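Local coordinates for malonyl-CoA decarboxylase (Rhodopseudomonas palustris, PDB 4KSA), which probably catalyses the decarboxylation of malonyl-CoA to acetyl-CoA and carbon dioxide, at residues G13-L18 / R170-L175; V137-A142 / D158-L163; R192-H197 / R206-P211; K316-R319 / D323-L326; H425-L428 / G432-A435. All coordinates share one frame; numbering follows the deposited sequence.

Contact 1: residues G13-L18 / R170-L175; sequences GLFNSL and RGFLVL
The N-terminal helix 6-22 meets the lead-in to strand 174-178, an outermost strand of the chain's mixed sheet, through an aromatic pair in which Phe15 turns its edge toward the face of Phe172. The two rings cross at 68° with their centroids 5.4 Å apart, an offset T-shaped (edge-to-face) stack. CZ leads the approach: Phe15 CZ lies 3.5 Å from Phe172 CG, at the root of the ring, and equally near Phe172 CB. Phe15 CG sits anti to its carbonyl carbon (chi1 -73°), which carries the ring outward from the helix to the 3-10 turn. On the flank of the same ring, Phe15 CE2 touches the methyl Val174 CG2 at 4.2 Å, while Leu18 of the helix brings CD1 to the ring edge in plane.

Phe172 ends this short 3-10 turn, closed by Leu173 N to Arg170 O at 2.9 Å, and Val174 then pairs with Phe220 of strand 214-220. Leu173 points away from helix 6-22 and meets Leu284 on helix 284-295. Pro222 lies against both aromatic rings, and Pro222 of the second subunit also packs on Phe172, so Phe172 takes part in the subunit interface. An alanine in place of Phe15 would remove the whole edge-on ring and is likely to leave one face of Phe172 and the Val174 methyl without their partner from the helix. The arrangement is that of a helix packed by an edge-to-face aromatic pair on the 3-10 turn that leads into a strand outermost in this chain's sheet.

Contact 2: residues V137-A142 / D158-L163; sequences VKMREA and DDFVHL. With MG (magnesium ion), chain E.
The striking feature is a buried arginine: the aliphatic start of Arg140 packs against the ring of Phe160, while its charged end is taken up by the second helix and by a loop beyond the pair. The elements form an antiparallel helical hairpin, 132-146 with 154-167, whose segments run at 148° to each other with axes 10.9 Å apart. Arg140 CB stands 4.0 Å above one face of the Phe160 ring, out from its centre, and Arg140 CG is 3.7 Å from Phe160 CG. The two side chains run past one another heading opposite ways.

Past the ring, the guanidinium passes the methyl Val161 CG2, which is 3.8 Å from Arg140 CZ. NE then forms a salt bridge with Asp157 of helix 154-167, and NH2 donates to the carbonyls of Gly274 and Ala276. These partners satisfy a buried charge and probably fix how the side chain is turned. At the edge of the Phe160 ring, near its plane, comes the end of residue Met139, a selenomethionine whose methyl position is doubtful; its side chain also packs on Phe77 and Leu81 of helix 71-83.

One turn along from Asp158, His162 leaves the opposite flank of its helix, CG anti to the backbone N (chi1 179°). Its NE2 binds the magnesium ion at 2.5 Å, and NE2 of His162 of the second subunit binds the same ion.

Contact 3: residues R192-H197 / R206-P211; sequences RYEQVH and RARLAP
The tight side of this contact is His197 against Arg208, where the loop following helix 184-193 folds back on helix 202-209. His197 CD2 sits 3.5 Å above the centre of the guanidinium, close to CZ, with the ring and guanidinium planes 50° apart. Lower down, His197 CG rests 3.7 Å from Arg208 CG. A bend at chi2 (-86°) turns the arginine so that its flat end lies under the histidine. Beyond the pair, His197 NE2 is hydrogen-bonded to Tyr266, and Arg208 NH1 forms a salt bridge with Glu233.

The loose side is Glu194. Its OE2 reaches Arg208 NE at 3.7 Å, a long salt bridge in which carboxylate and guanidinium stand 72° apart instead of lying flat together. Farther out, exposed Gln195 bonds back on its own loop, NE2 to Tyr193 O at 2.6 Å.

A leucine in place of Arg208 would probably leave Glu194 and Glu233 without their shared positive mate and the His197 ring without the flat group it covers. Because the carboxylates of Glu194 and Glu233 lie near each other, the buried guanidinium probably offsets the repulsion between them, tying loop, helix and strand 230-237 together through charge.

Contact 4: residues K316-R319 / D323-L326; sequences KRER and DSTL
Glu318 and Ser324 hold together the turn that leaves helix 311-320 for the loop leading to helix 329-335, a helix-loop-helix connection in the C-terminal domain, whose family belongs to the acetyltransferase clan.

Hydrogen bonding comes first. One carboxylate oxygen takes both bonds of the contact: Ser324 OG donates to Glu318 OE2 at 2.8 Å, and Thr325 N adds a weak bond to that same OE2 at 3.3 Å, bent to 139°. The serine hydroxyl uses the anti lone pair of OE2, on the side away from the other carboxylate oxygen. Glu318 curls back to accept the pair, with CG anti to the backbone N (chi1 -157°) and the chain bent at chi2 (55°). The loop is shaped further by an Asx turn, in which Asn321 OD1 accepts from Asp323 N.

Van der Waals contact is confined to the neighbourhood of these bonds. Ser324 CB lies beside the Glu318 backbone, and its OG lies over the start of the glutamate chain. Ser324 is buried between this helix and Arg332 of the next one, whereas Thr325 is exposed.

Charge pairing does not cross between the two segments: Lys316 bridges to Asp320 one turn on in the same helix, while Arg319 reaches Asp339, beyond helix 329-335. At the middle of it all, Ser324 OG is 3.4 Å from Glu318 CG.

Contact 5: residues H425-L428 / G432-A435; sequences HEAL and GQIA
The flat amide of Gln433 comes alongside the helix, its NE2 3.7 Å from the methyl Ala427 CB, while OE1 accepts from Arg431. Gln433 extends fully beyond CG, which is what lets the amide reach back past that methyl. The other flat group nearby is the His425 ring on the far flank: Glu426 OE2 lies at its edge in plane, Phe283 meets it edge-to-face, and Phe429 comes against it with the planes at about 35°. Its NE2 accepts from Glu52 N of the second subunit.

The backbone here is the glycine-ended C-terminus of helix 421-431. Gly432 takes positive phi (86°), a left-handed conformation, and the chain turns off the helix there. Ala427 O then gathers two N-H groups: Gln433 N at 3.0 Å, standing above the carbonyl plane, and Gly432 N through a weak, bent bond at 2.8 Å. At these backbone angles the absence of a CB avoids a collision with the preceding carbonyl oxygen. CA-H...O contacts add to this, Gly432 CA lying 3.2 Å from Leu428 O. Farther along, Leu428 CD2 meets Ile434 CG1 at 4.0 Å, the two side chains running alongside each other in one direction.

Overall arrangement
Contact 2 is nested along the chain inside the long, mostly helical span between the segments of contact 1; contacts 3, 4 and 5 follow in series. Contact 1 joins helix 6-22 to strand 174-178, which helix 154-167 of contact 2 precedes and helix 184-193 of contact 3 follows. Contacts 1 and 2 have centres about 22 Å apart, whereas contacts 1 and 4 lie on opposite sides of the chain's centre, about 49 Å apart. Contacts 4 and 5, about 26 Å apart between centres, each secure the C-terminal end of a helix. Contacts 1, 2 and 5 touch the second subunit and contact 3 the third, so helical and alpha-beta parts alike take part in assembly.

Contact 1: residues G13-L18 / R170-L175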
# COMPACT_ATOMS: atom_id res chain seq x y z
N GLY A 13 4.07 -1.31 -4.82
CA GLY A 13 4.74 -0.89 -3.60
C GLY A 13 5.95 0.00 -3.82
O GLY A 13 5.99 1.14 -3.34
N LEU A 14 6.94 -0.51 -4.55
CA LEU A 14 8.16 0.23 -4.84
C LEU A 14 7.83 1.57 -5.45
O LEU A 14 8.44 2.58 -5.11
CB LEU A 14 9.04 -0.55 -5.82
CG LEU A 14 10.35 -1.15 -5.30
CD1 LEU A 14 10.06 -2.09 -4.13
CD2 LEU A 14 11.03 -1.89 -6.42
N PHE A 15 6.86 1.59 -6.36
CA PHE A 15 6.47 2.83 -7.01
C PHE A 15 5.95 3.83 -5.99
O PHE A 15 6.22 5.02 -6.10
CB PHE A 15 5.42 2.57 -8.09
CG PHE A 15 5.97 1.92 -9.34
CD1 PHE A 15 7.35 1.95 -9.62
CD2 PHE A 15 5.12 1.28 -10.25
CE1 PHE A 15 7.87 1.36 -10.77
CE2 PHE A 15 5.64 0.68 -11.41
CZ PHE A 15 7.01 0.72 -11.67
N ASN A 16 5.21 3.35 -4.98
CA ASN A 16 4.66 4.23 -3.95
C ASN A 16 5.78 4.91 -3.16
O ASN A 16 5.66 6.05 -2.73
CB ASN A 16 3.77 3.44 -2.99
CG ASN A 16 2.57 2.80 -3.69
OD1 ASN A 16 1.70 2.21 -3.05
ND2 ASN A 16 2.53 2.92 -5.02
N SER A 17 6.88 4.19 -2.97
CA SER A 17 8.03 4.73 -2.28
C SER A 17 8.66 5.84 -3.14
O SER A 17 8.92 6.94 -2.65
CB SER A 17 9.07 3.62 -2.04
OG SER A 17 8.52 2.57 -1.26
N LEU A 18 8.87 5.53 -4.42
CA LEU A 18 9.46 6.48 -5.37
C LEU A 18 8.53 7.68 -5.60
O LEU A 18 8.94 8.68 -6.20
CB LEU A 18 9.72 5.78 -6.72
CG LEU A 18 10.40 4.41 -6.70
CD1 LEU A 18 10.40 3.78 -8.10
CD2 LEU A 18 11.80 4.56 -6.15
N ARG A 170 7.87 0.65 -21.38
CA ARG A 170 6.44 0.37 -21.23
C ARG A 170 6.10 -0.53 -20.04
O ARG A 170 5.01 -0.45 -19.48
CB ARG A 170 5.87 -0.24 -22.51
CG ARG A 170 6.51 -1.55 -22.92
CD ARG A 170 5.62 -2.28 -23.92
NE ARG A 170 6.34 -2.61 -25.14
CZ ARG A 170 6.75 -3.83 -25.47
NH1 ARG A 170 6.50 -4.86 -24.67
NH2 ARG A 170 7.42 -4.01 -26.61
N GLY A 171 7.04 -1.38 -19.64
CA GLY A 171 6.82 -2.27 -18.51
C GLY A 171 6.38 -1.60 -17.21
O GLY A 171 5.67 -2.21 -16.41
N PHE A 172 6.80 -0.36 -16.97
CA PHE A 172 6.41 0.30 -15.73
C PHE A 172 5.28 1.27 -15.94
O PHE A 172 4.97 2.05 -15.03
CB PHE A 172 7.58 1.07 -15.08
CG PHE A 172 8.72 0.19 -14.66
CD1 PHE A 172 8.57 -1.20 -14.59
CD2 PHE A 172 9.96 0.75 -14.34
CE1 PHE A 172 9.63 -2.01 -14.21
CE2 PHE A 172 11.02 -0.04 -13.96
CZ PHE A 172 10.86 -1.43 -13.89
N LEU A 173 4.67 1.24 -17.12
CA LEU A 173 3.56 2.16 -17.38
C LEU A 173 2.37 1.62 -16.61
O LEU A 173 2.09 0.43 -16.65
CB LEU A 173 3.26 2.23 -18.87
CG LEU A 173 2.41 3.47 -19.23
CD1 LEU A 173 3.25 4.73 -19.10
CD2 LEU A 173 1.90 3.33 -20.65
N VAL A 174 1.67 2.48 -15.89
CA VAL A 174 0.54 2.04 -15.09
C VAL A 174 -0.70 2.86 -15.37
O VAL A 174 -0.64 4.09 -15.45
CB VAL A 174 0.85 2.13 -13.60
CG1 VAL A 174 -0.41 1.92 -12.78
CG2 VAL A 174 1.90 1.10 -13.24
N LEU A 175 -1.83 2.17 -15.52
CA LEU A 175 -3.10 2.82 -15.79
C LEU A 175 -3.82 3.10 -14.48
O LEU A 175 -3.84 2.28 -13.58
CB LEU A 175 -3.95 1.93 -16.68
CG LEU A 175 -5.40 2.38 -16.89
CD1 LEU A 175 -5.46 3.63 -17.76
CD2 LEU A 175 -6.18 1.24 -17.52

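Contact 2: residues V137-A142 / D158-L163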
# COMPACT_ATOMS: atom_id res chain seq x y z
N VAL A 137 12.52 16.67 -20.09
CA VAL A 137 11.38 16.59 -21.00
C VAL A 137 11.05 17.99 -21.47
O VAL A 137 10.76 18.21 -22.65
CB VAL A 137 10.14 15.96 -20.32
CG1 VAL A 137 8.91 16.11 -21.22
CG2 VAL A 137 10.41 14.49 -20.02
N LYS A 138 11.08 18.93 -20.53
CA LYS A 138 10.78 20.32 -20.84
C LYS A 138 11.82 20.85 -21.80
O LYS A 138 11.50 21.60 -22.71
CB LYS A 138 10.75 21.17 -19.56
CG LYS A 138 9.35 21.70 -19.20
CD LYS A 138 8.35 20.56 -18.91
CE LYS A 138 8.71 19.80 -17.60
NZ LYS A 138 8.09 18.44 -17.43
N MSE A 139 13.07 20.44 -21.61
CA MSE A 139 14.17 20.86 -22.47
C MSE A 139 14.01 20.25 -23.87
O MSE A 139 14.29 20.89 -24.87
CB MSE A 139 15.50 20.44 -21.85
CG MSE A 139 16.75 20.90 -22.63
SE MSE A 139 18.42 20.61 -21.64
CE MSE A 139 19.25 19.30 -22.76
N ARG A 140 13.56 19.01 -23.93
CA ARG A 140 13.37 18.37 -25.20
C ARG A 140 12.23 19.07 -25.93
O ARG A 140 12.22 19.19 -27.15
CB ARG A 140 13.07 16.89 -25.01
CG ARG A 140 13.30 16.06 -26.26
CD ARG A 140 12.19 15.05 -26.49
NE ARG A 140 12.24 14.59 -27.87
CZ ARG A 140 11.30 13.88 -28.47
NH1 ARG A 140 11.47 13.53 -29.74
NH2 ARG A 140 10.21 13.53 -27.82
N GLU A 141 11.25 19.54 -25.17
CA GLU A 141 10.12 20.25 -25.77
C GLU A 141 10.65 21.49 -26.51
O GLU A 141 10.19 21.82 -27.60
CB GLU A 141 9.14 20.67 -24.67
CG GLU A 141 7.93 21.42 -25.16
CD GLU A 141 7.01 21.85 -24.02
OE1 GLU A 141 6.08 22.64 -24.28
OE2 GLU A 141 7.22 21.41 -22.85
N ALA A 142 11.63 22.15 -25.89
CA ALA A 142 12.27 23.34 -26.44
C ALA A 142 13.00 23.03 -27.74
O ALA A 142 12.83 23.73 -28.73
CB ALA A 142 13.25 23.92 -25.44
N ASP A 158 17.55 13.47 -31.69
CA ASP A 158 17.77 12.04 -31.87
C ASP A 158 18.44 11.43 -30.64
O ASP A 158 18.20 10.26 -30.32
CB ASP A 158 18.62 11.77 -33.12
CG ASP A 158 17.82 11.91 -34.41
OD1 ASP A 158 18.40 11.62 -35.49
OD2 ASP A 158 16.64 12.31 -34.37
N ASP A 159 19.27 12.20 -29.95
CA ASP A 159 19.92 11.66 -28.77
C ASP A 159 18.95 11.59 -27.60
O ASP A 159 19.02 10.67 -26.78
CB ASP A 159 21.15 12.50 -28.41
CG ASP A 159 22.32 12.25 -29.36
OD1 ASP A 159 23.08 13.20 -29.64
OD2 ASP A 159 22.46 11.10 -29.82
N PHE A 160 18.05 12.56 -27.53
CA PHE A 160 17.06 12.59 -26.47
C PHE A 160 16.16 11.37 -26.59
O PHE A 160 15.85 10.72 -25.60
CB PHE A 160 16.20 13.86 -26.56
CG PHE A 160 16.78 15.02 -25.82
CD1 PHE A 160 16.61 15.14 -24.45
CD2 PHE A 160 17.50 16.01 -26.48
CE1 PHE A 160 17.15 16.22 -23.75
CE2 PHE A 160 18.04 17.08 -25.80
CZ PHE A 160 17.85 17.19 -24.42
N VAL A 161 15.74 11.07 -27.81
CA VAL A 161 14.87 9.93 -28.07
C VAL A 161 15.56 8.62 -27.71
O VAL A 161 14.93 7.72 -27.17
CB VAL A 161 14.41 9.92 -29.55
CG1 VAL A 161 13.59 8.66 -29.86
CG2 VAL A 161 13.56 11.15 -29.83
N HIS A 162 16.86 8.49 -27.96
CA HIS A 162 17.53 7.25 -27.61
C HIS A 162 17.48 7.02 -26.10
O HIS A 162 17.23 5.91 -25.65
CB HIS A 162 18.98 7.26 -28.10
CG HIS A 162 19.74 6.01 -27.74
ND1 HIS A 162 19.43 4.77 -28.27
CD2 HIS A 162 20.76 5.80 -26.88
CE1 HIS A 162 20.24 3.86 -27.75
NE2 HIS A 162 21.05 4.46 -26.90
N LEU A 163 17.73 8.06 -25.32
CA LEU A 163 17.72 7.92 -23.86
C LEU A 163 16.30 7.80 -23.27
O LEU A 163 16.05 6.90 -22.47
CB LEU A 163 18.49 9.08 -23.21
CG LEU A 163 19.95 9.18 -23.68
CD1 LEU A 163 20.56 10.52 -23.29
CD2 LEU A 163 20.75 8.03 -23.10
MG MG E . 23.07 3.27 -26.15

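Contact 3: residues R192-H197 / R206-P211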
# COMPACT_ATOMS: atom_id res chain seq x y z
N ARG A 192 -5.55 21.36 -16.53
CA ARG A 192 -4.82 22.07 -17.56
C ARG A 192 -4.72 21.26 -18.85
O ARG A 192 -4.67 21.82 -19.94
CB ARG A 192 -3.43 22.44 -17.06
CG ARG A 192 -2.55 23.11 -18.09
CD ARG A 192 -1.23 23.59 -17.50
NE ARG A 192 -0.47 22.52 -16.84
CZ ARG A 192 -0.61 22.16 -15.57
NH1 ARG A 192 0.14 21.18 -15.06
NH2 ARG A 192 -1.48 22.79 -14.79
N TYR A 193 -4.72 19.93 -18.71
CA TYR A 193 -4.61 19.00 -19.85
C TYR A 193 -5.97 18.61 -20.46
O TYR A 193 -6.01 17.88 -21.45
CB TYR A 193 -3.91 17.70 -19.42
CG TYR A 193 -2.57 17.84 -18.73
CD1 TYR A 193 -2.01 16.74 -18.06
CD2 TYR A 193 -1.85 19.03 -18.75
CE1 TYR A 193 -0.78 16.83 -17.43
CE2 TYR A 193 -0.62 19.14 -18.12
CZ TYR A 193 -0.09 18.03 -17.46
OH TYR A 193 1.13 18.12 -16.84
N GLU A 194 -7.07 19.05 -19.86
CA GLU A 194 -8.40 18.70 -20.37
C GLU A 194 -8.57 19.16 -21.82
O GLU A 194 -8.34 20.34 -22.13
CB GLU A 194 -9.50 19.31 -19.49
CG GLU A 194 -10.93 19.04 -19.99
CD GLU A 194 -11.29 17.56 -20.02
OE1 GLU A 194 -12.24 17.20 -20.76
OE2 GLU A 194 -10.66 16.77 -19.30
N GLN A 195 -8.98 18.24 -22.68
CA GLN A 195 -9.18 18.51 -24.11
C GLN A 195 -10.61 18.95 -24.46
O GLN A 195 -10.88 20.15 -24.62
CB GLN A 195 -8.82 17.27 -24.94
CG GLN A 195 -7.38 16.84 -24.77
CD GLN A 195 -6.40 17.98 -25.00
OE1 GLN A 195 -6.38 18.60 -26.07
NE2 GLN A 195 -5.58 18.27 -23.99
N VAL A 196 -11.51 17.99 -24.61
CA VAL A 196 -12.90 18.29 -24.92
C VAL A 196 -13.51 19.28 -23.93
O VAL A 196 -13.44 20.50 -24.13
CB VAL A 196 -13.76 17.01 -24.94
CG1 VAL A 196 -13.75 16.38 -26.32
CG2 VAL A 196 -13.22 16.03 -23.91
N HIS A 197 -14.08 18.75 -22.85
CA HIS A 197 -14.73 19.56 -21.81
C HIS A 197 -14.00 20.86 -21.45
O HIS A 197 -12.78 20.97 -21.61
CB HIS A 197 -14.92 18.72 -20.55
CG HIS A 197 -15.69 17.46 -20.78
ND1 HIS A 197 -17.00 17.45 -21.19
CD2 HIS A 197 -15.32 16.16 -20.67
CE1 HIS A 197 -17.41 16.20 -21.33
NE2 HIS A 197 -16.41 15.40 -21.02
N ARG A 206 -14.76 18.80 -10.85
CA ARG A 206 -15.59 17.92 -10.03
C ARG A 206 -16.88 17.61 -10.78
O ARG A 206 -17.36 16.47 -10.78
CB ARG A 206 -15.93 18.55 -8.67
CG ARG A 206 -17.07 17.81 -7.96
CD ARG A 206 -17.04 17.94 -6.43
NE ARG A 206 -17.30 19.29 -5.93
CZ ARG A 206 -18.43 19.97 -6.13
NH1 ARG A 206 -18.57 21.18 -5.62
NH2 ARG A 206 -19.41 19.43 -6.85
N ALA A 207 -17.44 18.64 -11.42
CA ALA A 207 -18.66 18.49 -12.19
C ALA A 207 -18.38 17.56 -13.37
O ALA A 207 -19.05 16.54 -13.55
CB ALA A 207 -19.14 19.84 -12.68
N ARG A 208 -17.38 17.92 -14.17
CA ARG A 208 -17.01 17.13 -15.33
C ARG A 208 -16.71 15.66 -15.02
O ARG A 208 -16.82 14.82 -15.90
CB ARG A 208 -15.82 17.79 -16.05
CG ARG A 208 -15.15 16.94 -17.14
CD ARG A 208 -14.09 16.02 -16.54
NE ARG A 208 -13.49 15.10 -17.51
CZ ARG A 208 -14.14 14.11 -18.11
NH1 ARG A 208 -13.51 13.32 -18.97
NH2 ARG A 208 -15.43 13.90 -17.85
N LEU A 209 -16.33 15.36 -13.78
CA LEU A 209 -16.02 13.97 -13.42
C LEU A 209 -17.13 13.27 -12.66
O LEU A 209 -17.10 12.06 -12.51
CB LEU A 209 -14.76 13.90 -12.57
CG LEU A 209 -13.39 14.25 -13.15
CD1 LEU A 209 -12.35 14.06 -12.05
CD2 LEU A 209 -13.08 13.39 -14.35
N ALA A 210 -18.10 14.04 -12.18
CA ALA A 210 -19.23 13.49 -11.42
C ALA A 210 -20.14 12.49 -12.16
O ALA A 210 -20.35 11.37 -11.68
CB ALA A 210 -20.07 14.63 -10.89
N PRO A 211 -20.67 12.87 -13.33
CA PRO A 211 -21.55 11.98 -14.10
C PRO A 211 -21.13 10.53 -14.08
O PRO A 211 -19.99 10.20 -14.37
CB PRO A 211 -21.51 12.58 -15.51
CG PRO A 211 -20.18 13.29 -15.54
CD PRO A 211 -20.17 13.96 -14.19

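Contact 4: residues K316-R319 / D323-L326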
# COMPACT_ATOMS: atom_id res chain seq x y z
N LYS A 316 -7.39 18.65 -49.97
CA LYS A 316 -6.91 19.87 -50.62
C LYS A 316 -5.87 19.47 -51.66
O LYS A 316 -5.98 19.80 -52.83
CB LYS A 316 -6.26 20.78 -49.57
CG LYS A 316 -5.31 21.83 -50.11
CD LYS A 316 -6.06 22.97 -50.79
CE LYS A 316 -5.10 24.11 -51.13
NZ LYS A 316 -5.68 25.11 -52.08
N ARG A 317 -4.87 18.75 -51.20
CA ARG A 317 -3.79 18.27 -52.05
C ARG A 317 -4.33 17.45 -53.23
O ARG A 317 -3.79 17.50 -54.33
CB ARG A 317 -2.84 17.42 -51.22
CG ARG A 317 -1.59 16.93 -51.93
CD ARG A 317 -0.84 15.98 -51.00
NE ARG A 317 -0.88 16.46 -49.61
CZ ARG A 317 -1.04 15.67 -48.55
NH1 ARG A 317 -1.17 14.36 -48.71
NH2 ARG A 317 -1.11 16.20 -47.33
N GLU A 318 -5.39 16.70 -52.99
CA GLU A 318 -5.97 15.85 -54.02
C GLU A 318 -6.70 16.68 -55.07
O GLU A 318 -6.74 16.32 -56.25
CB GLU A 318 -6.93 14.84 -53.39
CG GLU A 318 -7.17 13.60 -54.21
CD GLU A 318 -5.87 12.90 -54.58
OE1 GLU A 318 -5.00 12.79 -53.69
OE2 GLU A 318 -5.74 12.45 -55.74
N ARG A 319 -7.28 17.78 -54.63
CA ARG A 319 -8.00 18.65 -55.54
C ARG A 319 -7.00 19.44 -56.36
O ARG A 319 -7.04 19.40 -57.60
CB ARG A 319 -8.91 19.60 -54.75
CG ARG A 319 -10.13 18.90 -54.16
CD ARG A 319 -11.38 19.77 -54.29
NE ARG A 319 -11.62 20.61 -53.13
CZ ARG A 319 -12.46 21.64 -53.12
NH1 ARG A 319 -12.63 22.36 -52.02
NH2 ARG A 319 -13.12 21.98 -54.22
N ASP A 323 -4.19 16.10 -61.80
CA ASP A 323 -4.20 14.72 -62.26
C ASP A 323 -4.68 13.75 -61.21
O ASP A 323 -4.42 12.55 -61.32
CB ASP A 323 -2.80 14.31 -62.70
CG ASP A 323 -2.22 15.23 -63.75
OD1 ASP A 323 -2.35 16.47 -63.61
OD2 ASP A 323 -1.61 14.72 -64.71
N SER A 324 -5.37 14.25 -60.19
CA SER A 324 -5.88 13.40 -59.12
C SER A 324 -6.27 11.99 -59.56
O SER A 324 -6.92 11.79 -60.58
CB SER A 324 -7.08 14.07 -58.44
OG SER A 324 -7.70 13.17 -57.54
N THR A 325 -5.87 11.01 -58.76
CA THR A 325 -6.14 9.61 -59.05
C THR A 325 -7.64 9.33 -59.22
O THR A 325 -8.04 8.68 -60.18
CB THR A 325 -5.60 8.68 -57.92
OG1 THR A 325 -4.28 9.10 -57.53
CG2 THR A 325 -5.58 7.21 -58.39
N LEU A 326 -8.46 9.80 -58.29
CA LEU A 326 -9.89 9.57 -58.41
C LEU A 326 -10.75 10.77 -58.08
O LEU A 326 -11.34 10.89 -57.00
CB LEU A 326 -10.35 8.38 -57.55
CG LEU A 326 -11.76 7.85 -57.91
CD1 LEU A 326 -11.65 6.53 -58.68
CD2 LEU A 326 -12.61 7.67 -56.64

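Contact 5: residues H425-L428 / G432-A435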
# COMPACT_ATOMS: atom_id res chain seq x y z
N HIS A 425 -3.45 -5.81 -34.80
CA HIS A 425 -2.17 -5.15 -34.61
C HIS A 425 -1.11 -5.86 -35.43
O HIS A 425 -0.36 -5.22 -36.17
CB HIS A 425 -1.74 -5.15 -33.14
CG HIS A 425 -0.31 -4.77 -32.93
ND1 HIS A 425 0.13 -3.46 -32.99
CD2 HIS A 425 0.80 -5.53 -32.77
CE1 HIS A 425 1.45 -3.44 -32.87
NE2 HIS A 425 1.88 -4.68 -32.74
N GLU A 426 -1.03 -7.18 -35.28
CA GLU A 426 -0.05 -8.00 -36.00
C GLU A 426 -0.17 -7.85 -37.52
O GLU A 426 0.84 -7.81 -38.24
CB GLU A 426 -0.21 -9.47 -35.62
CG GLU A 426 0.33 -9.84 -34.24
CD GLU A 426 1.84 -9.63 -34.10
OE1 GLU A 426 2.59 -9.95 -35.05
OE2 GLU A 426 2.28 -9.15 -33.03
N ALA A 427 -1.41 -7.76 -38.00
CA ALA A 427 -1.71 -7.62 -39.42
C ALA A 427 -1.20 -6.28 -39.95
O ALA A 427 -0.55 -6.23 -41.00
CB ALA A 427 -3.20 -7.72 -39.64
N LEU A 428 -1.48 -5.21 -39.22
CA LEU A 428 -1.06 -3.88 -39.63
C LEU A 428 0.44 -3.68 -39.58
O LEU A 428 1.01 -3.00 -40.43
CB LEU A 428 -1.75 -2.81 -38.76
CG LEU A 428 -1.64 -1.33 -39.16
CD1 LEU A 428 -0.33 -0.75 -38.67
CD2 LEU A 428 -1.77 -1.18 -40.67
N GLY A 432 0.96 -5.06 -43.02
CA GLY A 432 0.56 -3.74 -43.48
C GLY A 432 -0.92 -3.72 -43.82
O GLY A 432 -1.42 -2.76 -44.39
N GLN A 433 -1.61 -4.80 -43.46
CA GLN A 433 -3.04 -4.96 -43.71
C GLN A 433 -3.91 -4.13 -42.78
O GLN A 433 -3.92 -4.35 -41.58
CB GLN A 433 -3.42 -6.44 -43.55
CG GLN A 433 -2.53 -7.41 -44.31
CD GLN A 433 -2.81 -8.87 -43.97
OE1 GLN A 433 -2.18 -9.79 -44.51
NE2 GLN A 433 -3.77 -9.09 -43.07
N ILE A 434 -4.67 -3.19 -43.33
CA ILE A 434 -5.53 -2.37 -42.48
C ILE A 434 -6.80 -3.12 -42.09
O ILE A 434 -7.42 -3.76 -42.93
CB ILE A 434 -5.90 -1.05 -43.16
CG1 ILE A 434 -4.66 -0.18 -43.28
CG2 ILE A 434 -6.99 -0.35 -42.36
CD1 ILE A 434 -4.93 1.21 -43.77
N ALA A 435 -7.17 -3.04 -40.82
CA ALA A 435 -8.36 -3.73 -40.37
C ALA A 435 -9.56 -2.80 -40.48
O ALA A 435 -9.83 -1.99 -39.58
CB ALA A 435 -8.19 -4.24 -38.95